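Side-chain contacts in GCN5-related N-acetyltransferase (Kribbella flavida, PDB 4H89), which probably transfers an acetyl or related acyl group from a coenzyme A thioester to an acceptor, as other members of the GNAT superfamily do: residues A21-P24 / F25-I29; I114-A117 / G118-F122; E132-T135 / V136-K139. All coordinates share one frame; numbering follows the deposited sequence.

Contact 1: residues A21-P24 / F25-I29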
loop_
_atom_site.group_PDB
_atom_site.type_symbol
_atom_site.label_atom_id
_atom_site.label_comp_id
_atom_site.label_asym_id
_atom_site.label_seq_id
_atom_site.Cartn_x
_atom_site.Cartn_y
_atom_site.Cartn_z
ATOM N N ALA A 21 -6.766 -12.519 -22.357
ATOM C CA ALA A 21 -7.901 -13.119 -21.674
ATOM C C ALA A 21 -8.085 -12.559 -20.288
ATOM O O ALA A 21 -9.196 -12.533 -19.759
ATOM C CB ALA A 21 -7.701 -14.624 -21.602
ATOM N N ILE A 22 -7.016 -12.073 -19.663
ATOM C CA ILE A 22 -7.066 -11.495 -18.310
ATOM C C ILE A 22 -7.566 -10.060 -18.296
ATOM O O ILE A 22 -8.314 -9.642 -17.406
ATOM C CB ILE A 22 -5.659 -11.574 -17.646
ATOM C CG1 ILE A 22 -5.210 -13.030 -17.561
ATOM C CG2 ILE A 22 -5.680 -10.904 -16.257
ATOM C CD1 ILE A 22 -3.752 -13.177 -17.228
ATOM N N LEU A 23 -7.170 -9.286 -19.291
ATOM C CA LEU A 23 -7.532 -7.857 -19.423
ATOM C C LEU A 23 -9.027 -7.575 -19.195
ATOM O O LEU A 23 -9.352 -6.695 -18.422
ATOM C CB LEU A 23 -7.019 -7.313 -20.774
ATOM C CG LEU A 23 -7.452 -5.887 -21.119
ATOM C CD1 LEU A 23 -6.908 -4.864 -20.148
ATOM C CD2 LEU A 23 -6.978 -5.557 -22.533
ATOM N N PRO A 24 -9.931 -8.328 -19.849
ATOM C CA PRO A 24 -11.349 -8.040 -19.566
ATOM C C PRO A 24 -11.760 -8.238 -18.137
ATOM O O PRO A 24 -12.708 -7.577 -17.692
ATOM C CB PRO A 24 -12.124 -8.946 -20.539
ATOM C CG PRO A 24 -11.128 -9.811 -21.225
ATOM C CD PRO A 24 -9.747 -9.330 -20.913
ATOM N N PHE A 25 -11.103 -9.134 -17.388
ATOM C CA PHE A 25 -11.435 -9.265 -15.959
ATOM C C PHE A 25 -11.144 -8.011 -15.216
ATOM O O PHE A 25 -11.897 -7.596 -14.361
ATOM C CB PHE A 25 -10.619 -10.347 -15.224
ATOM C CG PHE A 25 -10.619 -11.700 -15.855
ATOM C CD1 PHE A 25 -11.597 -12.081 -16.744
ATOM C CD2 PHE A 25 -9.595 -12.599 -15.518
ATOM C CE1 PHE A 25 -11.570 -13.320 -17.334
ATOM C CE2 PHE A 25 -9.549 -13.839 -16.128
ATOM C CZ PHE A 25 -10.556 -14.209 -17.013
ATOM N N PHE A 26 -9.968 -7.453 -15.493
ATOM C CA PHE A 26 -9.556 -6.205 -14.897
ATOM C C PHE A 26 -10.572 -5.121 -15.178
ATOM O O PHE A 26 -11.017 -4.392 -14.286
ATOM C CB PHE A 26 -8.126 -5.826 -15.336
ATOM C CG PHE A 26 -7.717 -4.484 -14.857
ATOM C CD1 PHE A 26 -7.351 -4.290 -13.536
ATOM C CD2 PHE A 26 -7.737 -3.392 -15.670
ATOM C CE1 PHE A 26 -6.977 -3.052 -13.071
ATOM C CE2 PHE A 26 -7.402 -2.130 -15.182
ATOM C CZ PHE A 26 -7.013 -1.965 -13.892
ATOM N N ARG A 27 -10.918 -4.958 -16.450
ATOM C CA ARG A 27 -11.923 -3.962 -16.827
ATOM C C ARG A 27 -13.260 -4.164 -16.115
ATOM O O ARG A 27 -13.845 -3.159 -15.661
ATOM C CB ARG A 27 -12.099 -3.902 -18.333
ATOM C CG ARG A 27 -10.865 -3.482 -19.090
ATOM C CD ARG A 27 -10.347 -2.099 -18.728
ATOM N NE ARG A 27 -9.219 -1.761 -19.569
ATOM C CZ ARG A 27 -8.358 -0.798 -19.300
ATOM N NH1 ARG A 27 -8.420 -0.089 -18.202
ATOM N NH2 ARG A 27 -7.347 -0.584 -20.117
ATOM N N GLU A 28 -13.725 -5.423 -15.996
ATOM C CA GLU A 28 -14.994 -5.736 -15.278
ATOM C C GLU A 28 -14.880 -5.222 -13.844
ATOM O O GLU A 28 -15.755 -4.510 -13.350
ATOM C CB GLU A 28 -15.302 -7.263 -15.188
ATOM C CG GLU A 28 -15.607 -8.049 -16.480
ATOM C CD GLU A 28 -15.902 -9.588 -16.320
ATOM O OE1 GLU A 28 -15.284 -10.376 -15.517
ATOM O OE2 GLU A 28 -16.770 -10.066 -17.072
ATOM N N ILE A 29 -13.761 -5.535 -13.181
ATOM C CA ILE A 29 -13.601 -5.139 -11.769
ATOM C C ILE A 29 -13.614 -3.638 -11.555
ATOM O O ILE A 29 -14.283 -3.160 -10.644
ATOM C CB ILE A 29 -12.333 -5.757 -11.146
ATOM C CG1 ILE A 29 -12.584 -7.253 -10.902
ATOM C CG2 ILE A 29 -11.910 -5.051 -9.852
ATOM C CD1 ILE A 29 -11.334 -8.078 -10.632
#
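Phe25 lies back against Ala21 and Ile22 on the buried side of a proline-kinked helix, the first long helix (residues 19-32) of the GNAT fold. Its chi1 of -52° puts CG beside the backbone N, anti to the carbonyl carbon, and the ring then leans back on the preceding turn. There one ring face receives Ile22 CA in a CH-pi contact, 4.2 Å from the ring centroid, and the same face is approached near its rim by Ala21 O, 3.5 Å from Phe25 CE1. This is the tight part. Beyond the helix, Phe25 packs on Val72 and Met95, while Ile22 reaches Trp51 and Ser75, which ties the turn to the sheet and to helix 44-51.

The backbone is irregular here. Pro24 has no N-H to give to the turn before it, and the helix is kinked at this point. Ile22 O takes two weak bonds, from Phe25 N at 2.8 Å and from Phe26 N at 3.3 Å. Regular bonding resumes with Arg27 N to Leu23 O. Arg27 is bent at chi2, and its NE passes Leu23 CD1 at 3.9 Å before the guanidinium reaches Asp44 in a salt bridge and the carbonyl of Leu42.

The solvent side, with Pro24 and Glu28, is looser. What joins these two exposed residues is a backbone bond, Glu28 N to Pro24 O at 2.9 Å, with 159° at the hydrogen.

Contact 2: residues I114-A117 / G118-F122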
loop_
_atom_site.group_PDB
_atom_site.type_symbol
_atom_site.label_atom_id
_atom_site.label_comp_id
_atom_site.label_asym_id
_atom_site.label_seq_id
_atom_site.Cartn_x
_atom_site.Cartn_y
_atom_site.Cartn_z
ATOM N N ILE A 114 -0.761 -19.510 -1.549
ATOM C CA ILE A 114 -0.263 -19.824 -0.209
ATOM C C ILE A 114 0.844 -20.855 -0.312
ATOM O O ILE A 114 1.875 -20.726 0.376
ATOM C CB ILE A 114 -1.429 -20.395 0.663
ATOM C CG1 ILE A 114 -2.413 -19.292 1.019
ATOM C CG2 ILE A 114 -0.903 -21.080 1.936
ATOM C CD1 ILE A 114 -3.765 -19.756 1.544
ATOM N N ASP A 115 0.665 -21.859 -1.152
ATOM C CA ASP A 115 1.695 -22.900 -1.337
ATOM C C ASP A 115 2.980 -22.290 -1.902
ATOM O O ASP A 115 4.109 -22.581 -1.426
ATOM C CB ASP A 115 1.214 -24.035 -2.228
ATOM C CG ASP A 115 0.032 -24.817 -1.651
ATOM O OD1 ASP A 115 -0.319 -24.627 -0.480
ATOM O OD2 ASP A 115 -0.552 -25.586 -2.428
ATOM N N TRP A 116 2.833 -21.393 -2.863
ATOM C CA TRP A 116 3.974 -20.692 -3.433
ATOM C C TRP A 116 4.693 -19.876 -2.376
ATOM O O TRP A 116 5.916 -19.921 -2.283
ATOM C CB TRP A 116 3.491 -19.784 -4.590
ATOM C CG TRP A 116 4.505 -18.785 -5.077
ATOM C CD1 TRP A 116 5.477 -19.012 -6.010
ATOM C CD2 TRP A 116 4.654 -17.437 -4.646
ATOM N NE1 TRP A 116 6.218 -17.871 -6.197
ATOM C CE2 TRP A 116 5.762 -16.895 -5.357
ATOM C CE3 TRP A 116 3.979 -16.623 -3.738
ATOM C CZ2 TRP A 116 6.160 -15.558 -5.228
ATOM C CZ3 TRP A 116 4.404 -15.293 -3.558
ATOM C CH2 TRP A 116 5.480 -14.779 -4.310
ATOM N N ALA A 117 3.960 -19.117 -1.592
ATOM C CA ALA A 117 4.595 -18.216 -0.626
ATOM C C ALA A 117 5.365 -19.039 0.375
ATOM O O ALA A 117 6.439 -18.632 0.841
ATOM C CB ALA A 117 3.543 -17.351 0.051
ATOM N N GLY A 118 4.810 -20.175 0.769
ATOM C CA GLY A 118 5.483 -21.070 1.695
ATOM C C GLY A 118 6.791 -21.576 1.131
ATOM O O GLY A 118 7.839 -21.483 1.793
ATOM N N ARG A 119 6.763 -22.120 -0.085
ATOM C CA ARG A 119 7.988 -22.679 -0.650
ATOM C C ARG A 119 9.008 -21.618 -0.972
ATOM O O ARG A 119 10.214 -21.895 -0.934
ATOM C CB ARG A 119 7.750 -23.622 -1.825
ATOM C CG ARG A 119 7.247 -23.016 -3.063
ATOM C CD ARG A 119 7.242 -24.018 -4.250
ATOM N NE ARG A 119 6.552 -23.381 -5.355
ATOM C CZ ARG A 119 5.235 -23.411 -5.564
ATOM N NH1 ARG A 119 4.734 -22.700 -6.569
ATOM N NH2 ARG A 119 4.430 -24.160 -4.815
ATOM N N GLU A 120 8.573 -20.382 -1.223
ATOM C CA GLU A 120 9.500 -19.292 -1.508
ATOM C C GLU A 120 10.045 -18.646 -0.234
ATOM O O GLU A 120 10.856 -17.731 -0.295
ATOM C CB GLU A 120 8.817 -18.241 -2.348
ATOM C CG GLU A 120 8.607 -18.674 -3.783
ATOM C CD GLU A 120 9.895 -18.833 -4.556
ATOM O OE1 GLU A 120 10.868 -18.108 -4.282
ATOM O OE2 GLU A 120 9.897 -19.682 -5.453
ATOM N N GLY A 121 9.614 -19.123 0.927
ATOM C CA GLY A 121 10.250 -18.690 2.145
ATOM C C GLY A 121 9.655 -17.505 2.865
ATOM O O GLY A 121 10.179 -17.067 3.884
ATOM N N PHE A 122 8.495 -17.029 2.412
ATOM C CA PHE A 122 7.863 -15.919 3.100
ATOM C C PHE A 122 7.432 -16.386 4.490
ATOM O O PHE A 122 7.159 -17.569 4.729
ATOM C CB PHE A 122 6.655 -15.417 2.290
ATOM C CG PHE A 122 7.006 -14.670 1.012
ATOM C CD1 PHE A 122 7.293 -13.335 1.028
ATOM C CD2 PHE A 122 7.079 -15.346 -0.174
ATOM C CE1 PHE A 122 7.544 -12.624 -0.139
ATOM C CE2 PHE A 122 7.296 -14.655 -1.367
ATOM C CZ PHE A 122 7.569 -13.296 -1.353
#
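Trp116 and Glu120 meet through their torsions: chi1 of 168° puts the tryptophan CG anti to its backbone N and beside the carbonyl carbon, the ring standing out from the helix where Glu120 and Phe122 can reach it. In Glu120, chi1 of -73° sets CG beside the backbone N and over one face of the five-membered ring, 3.8 Å from its centroid, in a CH-pi contact. Arg119 comes from another direction. Its extended chain runs back along the helix and sets the guanidinium nearly perpendicular to the indole, one face lying over Trp116 CA. Arg119 NH1 lies in the indole plane at its edge, 3.8 Å from Trp116 CD1. On the far end of the indole, Trp116 CH2 touches Phe122 CE2 at 3.5 Å, the two ring planes inclined at 42°.

The backbone closes the helix in a Schellman motif. Gly121 has a positive phi, Gly121 N bonds to Gly118 O at 3.1 Å, and Phe122 N bonds to Ala117 O at 3.0 Å. That turn brings the Phe122 ring back over the last turn, with Ala117 O in the plane of the ring at its edge and Ala117 CB 4.1 Å from Phe122 CD2.

This is the C-terminal end of helix 105-119, the crossover of a beta-alpha-beta unit between strands 89-96 and 124-131. Trp116 and Arg119 both touch Arg61 of strand 61-66, while Ile114, Ala117 and Phe122 pack against Leu173 at the chain's end.

Contact 3: residues E132-T135 / V136-K139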
loop_
_atom_site.group_PDB
_atom_site.type_symbol
_atom_site.label_atom_id
_atom_site.label_comp_id
_atom_site.label_asym_id
_atom_site.label_seq_id
_atom_site.Cartn_x
_atom_site.Cartn_y
_atom_site.Cartn_z
ATOM N N GLU A 132 -15.186 -4.556 2.906
ATOM C CA GLU A 132 -15.928 -5.341 3.899
ATOM C C GLU A 132 -17.249 -5.917 3.409
ATOM O O GLU A 132 -17.752 -6.874 3.946
ATOM C CB GLU A 132 -16.122 -4.591 5.210
ATOM C CG GLU A 132 -17.122 -3.504 5.095
ATOM C CD GLU A 132 -17.540 -2.907 6.439
ATOM O OE1 GLU A 132 -17.840 -3.687 7.368
ATOM O OE2 GLU A 132 -17.680 -1.685 6.512
ATOM N N THR A 133 -17.771 -5.322 2.366
ATOM C CA THR A 133 -18.976 -5.818 1.700
ATOM C C THR A 133 -18.727 -6.946 0.714
ATOM O O THR A 133 -19.668 -7.553 0.201
ATOM C CB THR A 133 -19.691 -4.678 0.960
ATOM O OG1 THR A 133 -18.774 -4.019 0.113
ATOM C CG2 THR A 133 -20.177 -3.649 1.968
ATOM N N ASN A 134 -17.474 -7.247 0.437
ATOM C CA ASN A 134 -17.106 -8.328 -0.478
ATOM C C ASN A 134 -17.054 -9.601 0.351
ATOM O O ASN A 134 -15.989 -10.198 0.552
ATOM C CB ASN A 134 -15.787 -7.973 -1.125
ATOM C CG ASN A 134 -15.346 -8.951 -2.197
ATOM O OD1 ASN A 134 -16.091 -9.844 -2.631
ATOM N ND2 ASN A 134 -14.101 -8.778 -2.640
ATOM N N THR A 135 -18.195 -10.037 0.885
ATOM C CA THR A 135 -18.128 -11.041 1.948
ATOM C C THR A 135 -17.768 -12.411 1.342
ATOM O O THR A 135 -17.258 -13.277 2.058
ATOM C CB THR A 135 -19.443 -11.145 2.741
ATOM O OG1 THR A 135 -20.495 -11.495 1.834
ATOM C CG2 THR A 135 -19.792 -9.805 3.451
ATOM N N VAL A 136 -18.025 -12.648 0.042
ATOM C CA VAL A 136 -17.580 -13.925 -0.523
ATOM C C VAL A 136 -16.064 -14.069 -0.398
ATOM O O VAL A 136 -15.555 -15.122 -0.007
ATOM C CB VAL A 136 -18.009 -14.119 -1.981
ATOM C CG1 VAL A 136 -17.448 -15.414 -2.521
ATOM C CG2 VAL A 136 -19.520 -14.166 -2.039
ATOM N N ALA A 137 -15.356 -13.005 -0.721
ATOM C CA ALA A 137 -13.906 -12.991 -0.612
ATOM C C ALA A 137 -13.478 -13.089 0.854
ATOM O O ALA A 137 -12.614 -13.859 1.186
ATOM C CB ALA A 137 -13.321 -11.754 -1.265
ATOM N N VAL A 138 -14.060 -12.263 1.714
ATOM C CA VAL A 138 -13.712 -12.259 3.112
ATOM C C VAL A 138 -13.830 -13.650 3.695
ATOM O O VAL A 138 -12.919 -14.148 4.339
ATOM C CB VAL A 138 -14.529 -11.237 3.941
ATOM C CG1 VAL A 138 -14.134 -11.326 5.396
ATOM C CG2 VAL A 138 -14.262 -9.804 3.461
ATOM N N LYS A 139 -14.983 -14.277 3.520
ATOM C CA LYS A 139 -15.224 -15.594 4.065
ATOM C C LYS A 139 -14.309 -16.641 3.448
ATOM O O LYS A 139 -13.874 -17.558 4.130
ATOM C CB LYS A 139 -16.704 -15.965 3.933
ATOM C CG LYS A 139 -17.548 -15.070 4.856
ATOM C CD LYS A 139 -19.007 -15.447 4.769
ATOM C CE LYS A 139 -19.880 -14.500 5.584
ATOM N NZ LYS A 139 -19.428 -14.392 7.006
HETATM O O HOH W 1 -18.928 -10.784 -2.165
#
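Asn134 and Ala137 make the side-chain contact at the start of helix 135-143. It is a van der Waals one: with CG anti to the backbone N (chi1 -175°), beside the carbonyl carbon, the amide lies beside the methyl, Asn134 ND2 3.4 Å from Ala137 CB and the amide carbon and oxygen only slightly farther off. Other close packing is against carbonyl oxygens. Val138 CG2 sits 3.4 Å from Asn134 O, and the aliphatic part of Lys139 runs past Thr135 O, its CG at 3.3 Å.

Direct hydrogen bonds are those of the first helical turn. Val138 N gives a nearly straight bond to Asn134 O (3.1 Å, 172° at the hydrogen), arriving in the carbonyl plane, and Lys139 N bonds to Thr135 O at 2.9 Å. Ahead of them, Asn134 is the centre of an inverse gamma turn, with a weak bond from Thr135 N to Thr133 O.

One water adds an indirect link. It donates to Asn134 OD1 and accepts from Val136 N, each at 3.0 Å, so the Val136 N-H is met by the water, which Asn134 OD1 in turn holds in place. Upstream, Glu132 is fastened to Gly165 of strand 164-172, and Val138 touches His167 there. Asn134 thus stands at the N-cap position, its side chain linked to the first turn through a water, opening the helix that follows strand 124-131 in the GNAT fold.

Overall arrangement
All three contacts are local, each within or at the end of one helix, and they lie on three separate helices of the GNAT fold. Contacts 1 and 2 are partly buried and sit on opposite sides of the chain's centre, their own centres about 26 Å apart; contact 3 is a surface contact. Nearest atoms of contacts 1 and 3 are about 8 Å apart, and no two contacts touch. Chemistry follows position: contact 1 is the middle of a bent helix with aromatic packing toward the sheet, contact 2 a C-terminal end with rings folded over it, contact 3 an N-terminal start bridged by solvent. Strand 124-131 follows contact 2 and precedes contact 3.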